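Local atomic coordinates of putative glycosyltransferase (GalT1) (Streptococcus parasanguinis, PDB entry 4PHR), a protein that binds UDP in its GT-D-fold domain and is probably a glycosyltransferase that transfers a sugar from a nucleotide donor. Residues 146-152 / 199-205; 29-33 / 210-214; 184-188 / 273-277. One frame throughout, in Å; residues are numbered along the deposited sequence.

Contact 1 of 3, residues 146-152 / 199-205; sequences KDLLIVE and RLILVML. With UDP (uridine-5'-diphosphate), chain B.
Two neighbouring parallel strands of a five-stranded sheet, 147-153 and 200-204, pair here in regular register, Leu148 beside Leu200 and Val151 beside Val203. The ladder runs from Leu200 N on Asp147 O to Met204 N on Val151 O, the latter 2.8 Å long and nearly straight at 170°. At the start of the ladder Arg199 adds a side-chain bond: its extended chain lies across the neighbouring strand, and NH1 reaches Leu148 O at 3.0 Å from above the carbonyl plane, 50° out of it. Asp147 CB covers one face of that guanidinium, while Ser170 bonds both Arg199 NH1 and Asp147 OD1. In this parallel alpha/beta part of the GT-D domain, mostly apolar side chains cover both faces of the sheet. On one, Leu148 CD1 meets Leu202 CD1 at 3.9 Å, and farther along Ile150 CG2 touches Met204 SD at 3.9 Å. The other carries Val151 and Ile201 side by side, CG2 to CG2 at 4.2 Å, packed against helix 206-218, with Val151 also on helix 185-195. Buried Glu152 turns its carboxylate to Arg173 and Ser158. Just after Met204, Leu205 CD1 lies 3.5 Å from UDP O2, beside the uracil.

Contact 2 of 3, residues 29-33 / 210-214; sequences ASVVR and KVLVA. With UDP (uridine-5'-diphosphate), chain B.
UDP O2A, on the alpha phosphate, is gripped from both segments: Lys210 NZ bonds it at 3.0 Å, and Arg33 NH2 adds a weak, bent bond at 2.9 Å. The beta phosphate takes the other part of the Arg33 grip. O3B lies at the guanidinium edge, near its plane, 2.8 Å from NH1 (156°) and 3.2 Å from NH2, so the arginine spans both phosphates. Its chain folds back about the CG-CD bond (-53°), turning the guanidinium to the diphosphate. NH2 and Lys210 NZ come within 3.6 Å of each other, but both bond the same alpha-phosphate oxygen, so their positive charges are gathered on the anion, and Asp225 forms salt bridges with both, which would further offset the positive charge and hold the two ends in place. The contact sets strand 30-33 against helix 206-218 of the GT-D domain; the strand pairs with strand 72-76 and is also backbone-bonded to Ala223 and Asp225. Strand and helix run roughly antiparallel, at 155°. Lys210 leaves the helix beside the strand, kinked near its root and again before NZ, and its aliphatic part crosses Val32, whose CG2 is tightly packed at 3.3 Å from Lys210 CB. Farther from the ligand, Val213 CG1, anti to its own N, is directed at the strand backbone, 3.4 Å from Val31 O, and also meets Ser30 CB. Ser30 OG turns to Thr217 on the same helix and to Ala223 N.

Contact 3 of 3, residues 184-188 / 273-277; sequences YYDEI and VARIG
Apolar packing, supplemented by two water bridges, joins the first turn of helix 185-195 to the C-terminal end of the chain, just past edge strand 272-275 of the five-stranded sheet. Ile276 is central. Its CD1 meets Ile188 CG1 at 3.6 Å, the two side chains crossing, whereas CG2, anti to the backbone N, reaches Tyr184 CB at 3.7 Å and passes Glu187 OE1. Tyr184 occupies the N-cap position of the helix. Its ring receives Gly277 over one face: the glycine CA stands 3.9 Å from the ring centroid and 20° off the normal, a CH-pi contact offset toward the rim. Alongside the isoleucine, the extended chain of Glu187 runs the opposite way and brings its carboxylate to two waters that bridge to the backbone. One donates to Glu187 OE1 at 2.8 Å and accepts from Gly277 N; the other donates to OE2 and to Arg275 O, 2.8 Å away. Ile276 also packs on Leu174, and Tyr184 on the UDP-binding Pro177. No direct hydrogen bond crosses between the segments, so the chain end is held to the helix by carbon contacts and by a carboxylate that acts through water on both sides of Ile276 along the backbone.

Contacts 1 and 2 are buried, whereas contact 3 is only partly so and lies at the chain terminus, farther from the centre. Contacts 1 and 3 reach the same five-stranded sheet, one through inner strands and the other through its edge. Helix 206-218 ties all three together: Leu212 of contact 2 packs on Val151 and Val203 of contact 1 and on Ile188 of contact 3, and Val151 also touches Ile188. Chemistry follows place. Contact 1 relies on backbone bonds with apolar packing on both faces, contact 2 on charged side chains at the diphosphate, and contact 3 on apolar packing with water bridges. UDP is touched by contacts 1 and 2, at its nucleoside and phosphate ends respectively.

Contact 1 of 3, residues 146-152 / 199-205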
loop_
_atom_site.group_PDB
_atom_site.type_symbol
_atom_site.label_atom_id
_atom_site.label_comp_id
_atom_site.label_asym_id
_atom_site.label_seq_id
_atom_site.Cartn_x
_atom_site.Cartn_y
_atom_site.Cartn_z
ATOM N N LYS A 146 -3.247 -17.872 -8.141
ATOM C CA LYS A 146 -3.349 -17.964 -6.693
ATOM C C LYS A 146 -4.788 -17.805 -6.234
ATOM O O LYS A 146 -5.587 -17.124 -6.880
ATOM C CB LYS A 146 -2.495 -16.888 -6.019
ATOM C CG LYS A 146 -1.021 -16.920 -6.389
ATOM C CD LYS A 146 -0.368 -18.211 -5.940
ATOM C CE LYS A 146 1.146 -18.080 -5.917
ATOM N NZ LYS A 146 1.700 -17.756 -7.257
ATOM N N ASP A 147 -5.115 -18.436 -5.112
ATOM C CA ASP A 147 -6.365 -18.145 -4.413
ATOM C C ASP A 147 -6.117 -16.970 -3.484
ATOM O O ASP A 147 -5.208 -17.017 -2.656
ATOM C CB ASP A 147 -6.830 -19.360 -3.613
ATOM C CG ASP A 147 -7.214 -20.528 -4.502
ATOM O OD1 ASP A 147 -8.086 -20.347 -5.381
ATOM O OD2 ASP A 147 -6.635 -21.619 -4.327
ATOM N N LEU A 148 -6.924 -15.922 -3.625
ATOM C CA LEU A 148 -6.691 -14.681 -2.899
ATOM C C LEU A 148 -7.668 -14.458 -1.764
ATOM O O LEU A 148 -8.853 -14.789 -1.876
ATOM C CB LEU A 148 -6.802 -13.482 -3.841
ATOM C CG LEU A 148 -5.826 -13.442 -5.010
ATOM C CD1 LEU A 148 -6.084 -12.217 -5.882
ATOM C CD2 LEU A 148 -4.401 -13.479 -4.483
ATOM N N LEU A 149 -7.164 -13.869 -0.683
ATOM C CA LEU A 149 -8.012 -13.239 0.314
ATOM C C LEU A 149 -7.665 -11.758 0.285
ATOM O O LEU A 149 -6.535 -11.381 0.584
ATOM C CB LEU A 149 -7.752 -13.824 1.704
ATOM C CG LEU A 149 -8.536 -13.184 2.854
ATOM C CD1 LEU A 149 -10.039 -13.306 2.630
ATOM C CD2 LEU A 149 -8.141 -13.812 4.182
ATOM N N ILE A 150 -8.619 -10.931 -0.119
ATOM C CA ILE A 150 -8.402 -9.493 -0.175
ATOM C C ILE A 150 -9.086 -8.855 1.016
ATOM O O ILE A 150 -10.288 -9.043 1.220
ATOM C CB ILE A 150 -8.953 -8.884 -1.487
ATOM C CG1 ILE A 150 -8.212 -9.459 -2.703
ATOM C CG2 ILE A 150 -8.898 -7.356 -1.436
ATOM C CD1 ILE A 150 -8.748 -8.960 -4.025
ATOM N N VAL A 151 -8.308 -8.132 1.812
ATOM C CA VAL A 151 -8.826 -7.434 2.981
ATOM C C VAL A 151 -8.765 -5.958 2.630
ATOM O O VAL A 151 -7.684 -5.418 2.429
ATOM C CB VAL A 151 -7.976 -7.736 4.240
ATOM C CG1 VAL A 151 -8.573 -7.058 5.479
ATOM C CG2 VAL A 151 -7.860 -9.249 4.456
ATOM N N GLU A 152 -9.928 -5.323 2.509
ATOM C CA GLU A 152 -10.008 -3.959 2.001
ATOM C C GLU A 152 -11.237 -3.286 2.594
ATOM O O GLU A 152 -12.057 -3.939 3.256
ATOM C CB GLU A 152 -10.101 -3.961 0.475
ATOM C CG GLU A 152 -11.356 -4.657 -0.039
ATOM C CD GLU A 152 -11.525 -4.613 -1.545
ATOM O OE1 GLU A 152 -10.616 -4.101 -2.245
ATOM O OE2 GLU A 152 -12.581 -5.089 -2.027
ATOM N N ARG A 199 -4.444 -19.358 1.015
ATOM C CA ARG A 199 -4.625 -18.149 0.219
ATOM C C ARG A 199 -3.466 -17.173 0.391
ATOM O O ARG A 199 -2.853 -17.089 1.455
ATOM C CB ARG A 199 -5.942 -17.453 0.571
ATOM C CG ARG A 199 -7.150 -18.248 0.130
ATOM C CD ARG A 199 -8.497 -17.560 0.389
ATOM N NE ARG A 199 -9.535 -18.487 -0.048
ATOM C CZ ARG A 199 -10.051 -18.529 -1.272
ATOM N NH1 ARG A 199 -9.703 -17.625 -2.188
ATOM N NH2 ARG A 199 -10.942 -19.467 -1.568
ATOM N N LEU A 200 -3.171 -16.442 -0.674
ATOM C CA LEU A 200 -2.291 -15.287 -0.588
ATOM C C LEU A 200 -3.158 -14.118 -0.127
ATOM O O LEU A 200 -4.254 -13.903 -0.655
ATOM C CB LEU A 200 -1.695 -14.992 -1.965
ATOM C CG LEU A 200 -0.896 -13.704 -2.147
ATOM C CD1 LEU A 200 0.355 -13.734 -1.280
ATOM C CD2 LEU A 200 -0.515 -13.518 -3.613
ATOM N N ILE A 201 -2.682 -13.366 0.857
ATOM C CA ILE A 201 -3.477 -12.284 1.426
ATOM C C ILE A 201 -3.005 -10.953 0.852
ATOM O O ILE A 201 -1.815 -10.663 0.877
ATOM C CB ILE A 201 -3.361 -12.257 2.976
ATOM C CG1 ILE A 201 -3.686 -13.636 3.575
ATOM C CG2 ILE A 201 -4.255 -11.170 3.559
ATOM C CD1 ILE A 201 -3.340 -13.756 5.061
ATOM N N LEU A 202 -3.934 -10.170 0.307
ATOM C CA LEU A 202 -3.638 -8.833 -0.204
ATOM C C LEU A 202 -4.417 -7.863 0.656
ATOM O O LEU A 202 -5.598 -8.087 0.924
ATOM C CB LEU A 202 -4.095 -8.684 -1.658
ATOM C CG LEU A 202 -3.554 -9.711 -2.661
ATOM C CD1 LEU A 202 -4.046 -9.398 -4.077
ATOM C CD2 LEU A 202 -2.032 -9.789 -2.608
ATOM N N VAL A 203 -3.767 -6.791 1.099
ATOM C CA VAL A 203 -4.411 -5.877 2.028
ATOM C C VAL A 203 -4.375 -4.453 1.484
ATOM O O VAL A 203 -3.312 -3.954 1.112
ATOM C CB VAL A 203 -3.732 -5.915 3.418
ATOM C CG1 VAL A 203 -4.565 -5.136 4.425
ATOM C CG2 VAL A 203 -3.534 -7.357 3.876
ATOM N N MET A 204 -5.543 -3.807 1.463
ATOM C CA MET A 204 -5.685 -2.430 1.003
ATOM C C MET A 204 -6.469 -1.702 2.091
ATOM O O MET A 204 -7.698 -1.644 2.053
ATOM C CB MET A 204 -6.413 -2.361 -0.349
ATOM C CG MET A 204 -5.693 -3.081 -1.494
ATOM S SD MET A 204 -5.852 -4.891 -1.421
ATOM C CE MET A 204 -5.733 -5.334 -3.151
ATOM N N LEU A 205 -5.756 -1.168 3.081
ATOM C CA LEU A 205 -6.424 -0.754 4.309
ATOM C C LEU A 205 -5.638 0.294 5.098
ATOM O O LEU A 205 -5.648 0.297 6.327
ATOM C CB LEU A 205 -6.754 -1.977 5.190
ATOM C CG LEU A 205 -7.992 -1.833 6.083
ATOM C CD1 LEU A 205 -9.283 -1.868 5.260
ATOM C CD2 LEU A 205 -8.014 -2.918 7.158
HETATM N N1 UDP B . -8.604 2.204 3.575
HETATM C C2 UDP B . -9.701 1.607 4.148
HETATM N N3 UDP B . -9.966 1.801 5.482
HETATM C C4 UDP B . -9.139 2.582 6.254
HETATM C C5 UDP B . -8.022 3.186 5.678
HETATM C C6 UDP B . -7.863 3.092 4.300
HETATM O O2 UDP B . -10.466 0.922 3.470
HETATM O O4 UDP B . -9.404 2.702 7.455
HETATM C "C1'" UDP B . -8.298 1.914 2.166
HETATM C "C2'" UDP B . -8.581 2.950 1.112
HETATM O "O2'" UDP B . -9.946 2.930 0.748
HETATM C "C3'" UDP B . -7.683 2.466 -0.005
HETATM C "C4'" UDP B . -6.487 1.902 0.742
HETATM O "O4'" UDP B . -6.897 1.736 2.102
HETATM O "O3'" UDP B . -8.310 1.416 -0.708
HETATM C "C5'" UDP B . -5.273 2.819 0.654
HETATM O "O5'" UDP B . -4.226 2.263 1.439
HETATM P PA UDP B . -2.801 2.992 1.606
HETATM O O1A UDP B . -2.977 4.259 2.341
HETATM O O2A UDP B . -1.900 1.991 2.225
HETATM O O3A UDP B . -2.421 3.311 0.064
HETATM P PB UDP B . -1.077 3.893 -0.653
HETATM O O1B UDP B . -1.400 5.303 -1.021
HETATM O O2B UDP B . -0.923 3.028 -1.846
HETATM O O3B UDP B . 0.064 3.816 0.314
#

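Contact 2 of 3, residues 29-33 / 210-214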
loop_
_atom_site.group_PDB
_atom_site.type_symbol
_atom_site.label_atom_id
_atom_site.label_comp_id
_atom_site.label_asym_id
_atom_site.label_seq_id
_atom_site.Cartn_x
_atom_site.Cartn_y
_atom_site.Cartn_z
ATOM N N ALA A 29 7.936 -13.111 0.017
ATOM C CA ALA A 29 7.900 -12.278 1.210
ATOM C C ALA A 29 6.565 -11.561 1.392
ATOM O O ALA A 29 5.887 -11.218 0.426
ATOM C CB ALA A 29 9.025 -11.257 1.163
ATOM N N SER A 30 6.205 -11.332 2.646
ATOM C CA SER A 30 5.170 -10.358 2.958
ATOM C C SER A 30 5.723 -8.964 2.665
ATOM O O SER A 30 6.938 -8.785 2.530
ATOM C CB SER A 30 4.767 -10.453 4.425
ATOM O OG SER A 30 4.055 -11.649 4.675
ATOM N N VAL A 31 4.844 -7.973 2.580
ATOM C CA VAL A 31 5.265 -6.623 2.258
ATOM C C VAL A 31 4.476 -5.640 3.097
ATOM O O VAL A 31 3.246 -5.683 3.109
ATOM C CB VAL A 31 5.018 -6.275 0.771
ATOM C CG1 VAL A 31 5.526 -4.857 0.473
ATOM C CG2 VAL A 31 5.694 -7.284 -0.136
ATOM N N VAL A 32 5.187 -4.756 3.796
ATOM C CA VAL A 32 4.551 -3.648 4.500
ATOM C C VAL A 32 5.130 -2.349 3.942
ATOM O O VAL A 32 6.347 -2.225 3.767
ATOM C CB VAL A 32 4.755 -3.763 6.034
ATOM C CG1 VAL A 32 6.228 -3.752 6.406
ATOM C CG2 VAL A 32 4.018 -2.664 6.755
ATOM N N ARG A 33 4.260 -1.385 3.647
ATOM C CA ARG A 33 4.703 -0.129 3.032
ATOM C C ARG A 33 4.451 1.059 3.963
ATOM O O ARG A 33 3.362 1.214 4.506
ATOM C CB ARG A 33 4.007 0.103 1.684
ATOM C CG ARG A 33 4.153 -1.033 0.646
ATOM C CD ARG A 33 3.275 -0.784 -0.622
ATOM N NE ARG A 33 1.915 -0.551 -0.165
ATOM C CZ ARG A 33 1.350 0.632 0.060
ATOM N NH1 ARG A 33 1.945 1.772 -0.303
ATOM N NH2 ARG A 33 0.151 0.665 0.618
ATOM N N LYS A 210 -0.745 -2.199 7.653
ATOM C CA LYS A 210 0.638 -2.491 8.020
ATOM C C LYS A 210 0.690 -3.384 9.259
ATOM O O LYS A 210 1.503 -4.315 9.347
ATOM C CB LYS A 210 1.434 -1.206 8.230
ATOM C CG LYS A 210 1.615 -0.372 6.943
ATOM C CD LYS A 210 0.419 0.527 6.693
ATOM C CE LYS A 210 0.584 1.462 5.490
ATOM N NZ LYS A 210 0.173 0.896 4.172
ATOM N N VAL A 211 -0.181 -3.100 10.218
ATOM C CA VAL A 211 -0.232 -3.891 11.440
ATOM C C VAL A 211 -0.733 -5.294 11.108
ATOM O O VAL A 211 -0.196 -6.292 11.597
ATOM C CB VAL A 211 -1.131 -3.235 12.505
ATOM C CG1 VAL A 211 -1.094 -4.041 13.812
ATOM C CG2 VAL A 211 -0.680 -1.800 12.759
ATOM N N LEU A 212 -1.751 -5.366 10.258
ATOM C CA LEU A 212 -2.297 -6.652 9.844
ATOM C C LEU A 212 -1.222 -7.502 9.170
ATOM O O LEU A 212 -1.039 -8.673 9.514
ATOM C CB LEU A 212 -3.482 -6.446 8.892
ATOM C CG LEU A 212 -4.271 -7.702 8.512
ATOM C CD1 LEU A 212 -4.831 -8.363 9.763
ATOM C CD2 LEU A 212 -5.391 -7.372 7.529
ATOM N N VAL A 213 -0.500 -6.922 8.215
ATOM C CA VAL A 213 0.548 -7.674 7.522
ATOM C C VAL A 213 1.627 -8.155 8.502
ATOM O O VAL A 213 2.062 -9.304 8.453
ATOM C CB VAL A 213 1.163 -6.851 6.360
ATOM C CG1 VAL A 213 2.450 -7.500 5.855
ATOM C CG2 VAL A 213 0.143 -6.702 5.223
ATOM N N ALA A 214 2.054 -7.273 9.399
ATOM C CA ALA A 214 3.057 -7.635 10.397
ATOM C C ALA A 214 2.601 -8.827 11.233
ATOM O O ALA A 214 3.353 -9.786 11.419
ATOM C CB ALA A 214 3.376 -6.444 11.284
HETATM N N1 UDP B . -8.604 2.204 3.575
HETATM C C2 UDP B . -9.701 1.607 4.148
HETATM N N3 UDP B . -9.966 1.801 5.482
HETATM C C4 UDP B . -9.139 2.582 6.254
HETATM C C5 UDP B . -8.022 3.186 5.678
HETATM C C6 UDP B . -7.863 3.092 4.300
HETATM O O2 UDP B . -10.466 0.922 3.470
HETATM O O4 UDP B . -9.404 2.702 7.455
HETATM C "C1'" UDP B . -8.298 1.914 2.166
HETATM C "C2'" UDP B . -8.581 2.950 1.112
HETATM O "O2'" UDP B . -9.946 2.930 0.748
HETATM C "C3'" UDP B . -7.683 2.466 -0.005
HETATM C "C4'" UDP B . -6.487 1.902 0.742
HETATM O "O4'" UDP B . -6.897 1.736 2.102
HETATM O "O3'" UDP B . -8.310 1.416 -0.708
HETATM C "C5'" UDP B . -5.273 2.819 0.654
HETATM O "O5'" UDP B . -4.226 2.263 1.439
HETATM P PA UDP B . -2.801 2.992 1.606
HETATM O O1A UDP B . -2.977 4.259 2.341
HETATM O O2A UDP B . -1.900 1.991 2.225
HETATM O O3A UDP B . -2.421 3.311 0.064
HETATM P PB UDP B . -1.077 3.893 -0.653
HETATM O O1B UDP B . -1.400 5.303 -1.021
HETATM O O2B UDP B . -0.923 3.028 -1.846
HETATM O O3B UDP B . 0.064 3.816 0.314
#

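Contact 3 of 3, residues 184-188 / 273-277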
loop_
_atom_site.group_PDB
_atom_site.type_symbol
_atom_site.label_atom_id
_atom_site.label_comp_id
_atom_site.label_asym_id
_atom_site.label_seq_id
_atom_site.Cartn_x
_atom_site.Cartn_y
_atom_site.Cartn_z
ATOM N N TYR A 184 -11.450 -1.706 14.653
ATOM C CA TYR A 184 -11.915 -3.081 14.560
ATOM C C TYR A 184 -10.761 -4.048 14.361
ATOM O O TYR A 184 -10.966 -5.166 13.886
ATOM C CB TYR A 184 -12.922 -3.212 13.413
ATOM C CG TYR A 184 -14.131 -2.331 13.604
ATOM C CD1 TYR A 184 -14.152 -1.028 13.122
ATOM C CD2 TYR A 184 -15.243 -2.792 14.296
ATOM C CE1 TYR A 184 -15.253 -0.215 13.312
ATOM C CE2 TYR A 184 -16.348 -1.989 14.488
ATOM C CZ TYR A 184 -16.346 -0.701 13.995
ATOM O OH TYR A 184 -17.444 0.101 14.187
ATOM N N TYR A 185 -9.553 -3.635 14.749
ATOM C CA TYR A 185 -8.370 -4.411 14.398
ATOM C C TYR A 185 -8.407 -5.877 14.843
ATOM O O TYR A 185 -8.107 -6.774 14.047
ATOM C CB TYR A 185 -7.075 -3.774 14.894
ATOM C CG TYR A 185 -5.908 -4.630 14.494
ATOM C CD1 TYR A 185 -5.473 -4.652 13.175
ATOM C CD2 TYR A 185 -5.285 -5.467 15.406
ATOM C CE1 TYR A 185 -4.430 -5.462 12.783
ATOM C CE2 TYR A 185 -4.238 -6.284 15.025
ATOM C CZ TYR A 185 -3.818 -6.278 13.710
ATOM O OH TYR A 185 -2.777 -7.083 13.319
ATOM N N ASP A 186 -8.741 -6.123 16.108
ATOM C CA ASP A 186 -8.741 -7.494 16.613
ATOM C C ASP A 186 -9.660 -8.403 15.795
ATOM O O ASP A 186 -9.296 -9.537 15.472
ATOM C CB ASP A 186 -9.123 -7.550 18.099
ATOM C CG ASP A 186 -8.041 -6.988 19.010
ATOM O OD1 ASP A 186 -6.899 -6.775 18.549
ATOM O OD2 ASP A 186 -8.335 -6.776 20.207
ATOM N N GLU A 187 -10.846 -7.905 15.461
ATOM C CA GLU A 187 -11.779 -8.680 14.642
ATOM C C GLU A 187 -11.249 -8.901 13.217
ATOM O O GLU A 187 -11.394 -9.990 12.650
ATOM C CB GLU A 187 -13.160 -8.018 14.591
ATOM C CG GLU A 187 -14.180 -8.810 13.775
ATOM C CD GLU A 187 -15.522 -8.112 13.660
ATOM O OE1 GLU A 187 -15.622 -6.936 14.071
ATOM O OE2 GLU A 187 -16.481 -8.744 13.162
ATOM N N ILE A 188 -10.648 -7.865 12.634
ATOM C CA ILE A 188 -10.089 -7.999 11.300
ATOM C C ILE A 188 -8.999 -9.066 11.283
ATOM O O ILE A 188 -8.989 -9.933 10.405
ATOM C CB ILE A 188 -9.533 -6.661 10.782
ATOM C CG1 ILE A 188 -10.682 -5.651 10.624
ATOM C CG2 ILE A 188 -8.809 -6.877 9.458
ATOM C CD1 ILE A 188 -10.234 -4.201 10.453
ATOM N N VAL A 273 -16.850 -12.480 2.018
ATOM C CA VAL A 273 -17.027 -13.506 3.039
ATOM C C VAL A 273 -17.709 -12.926 4.277
ATOM O O VAL A 273 -18.563 -13.566 4.880
ATOM C CB VAL A 273 -15.695 -14.172 3.433
ATOM C CG1 VAL A 273 -14.985 -14.697 2.206
ATOM C CG2 VAL A 273 -14.810 -13.200 4.185
ATOM N N ALA A 274 -17.322 -11.710 4.651
ATOM C CA ALA A 274 -17.945 -11.025 5.770
ATOM C C ALA A 274 -17.672 -9.532 5.682
ATOM O O ALA A 274 -16.719 -9.103 5.032
ATOM C CB ALA A 274 -17.433 -11.588 7.099
ATOM N N ARG A 275 -18.522 -8.754 6.339
ATOM C CA ARG A 275 -18.326 -7.326 6.502
ATOM C C ARG A 275 -18.048 -7.045 7.969
ATOM O O ARG A 275 -18.702 -7.607 8.854
ATOM C CB ARG A 275 -19.570 -6.551 6.076
ATOM C CG ARG A 275 -19.864 -6.573 4.586
ATOM C CD ARG A 275 -21.011 -5.617 4.266
ATOM N NE ARG A 275 -21.280 -5.505 2.833
ATOM C CZ ARG A 275 -20.759 -4.576 2.034
ATOM N NH1 ARG A 275 -19.920 -3.663 2.517
ATOM N NH2 ARG A 275 -21.079 -4.561 0.745
ATOM N N ILE A 276 -17.082 -6.169 8.214
ATOM C CA ILE A 276 -16.698 -5.775 9.560
ATOM C C ILE A 276 -16.985 -4.292 9.726
ATOM O O ILE A 276 -16.658 -3.493 8.844
ATOM C CB ILE A 276 -15.203 -6.030 9.778
ATOM C CG1 ILE A 276 -14.916 -7.533 9.710
ATOM C CG2 ILE A 276 -14.737 -5.435 11.099
ATOM C CD1 ILE A 276 -13.448 -7.894 9.847
ATOM N N GLY A 277 -17.602 -3.925 10.845
ATOM C CA GLY A 277 -17.934 -2.536 11.109
ATOM C C GLY A 277 -19.365 -2.339 11.571
ATOM O O GLY A 277 -20.175 -3.271 11.545
HETATM O O HOH W 1 -18.020 -6.097 12.873
HETATM O O HOH W 2 -18.276 -9.652 10.677
#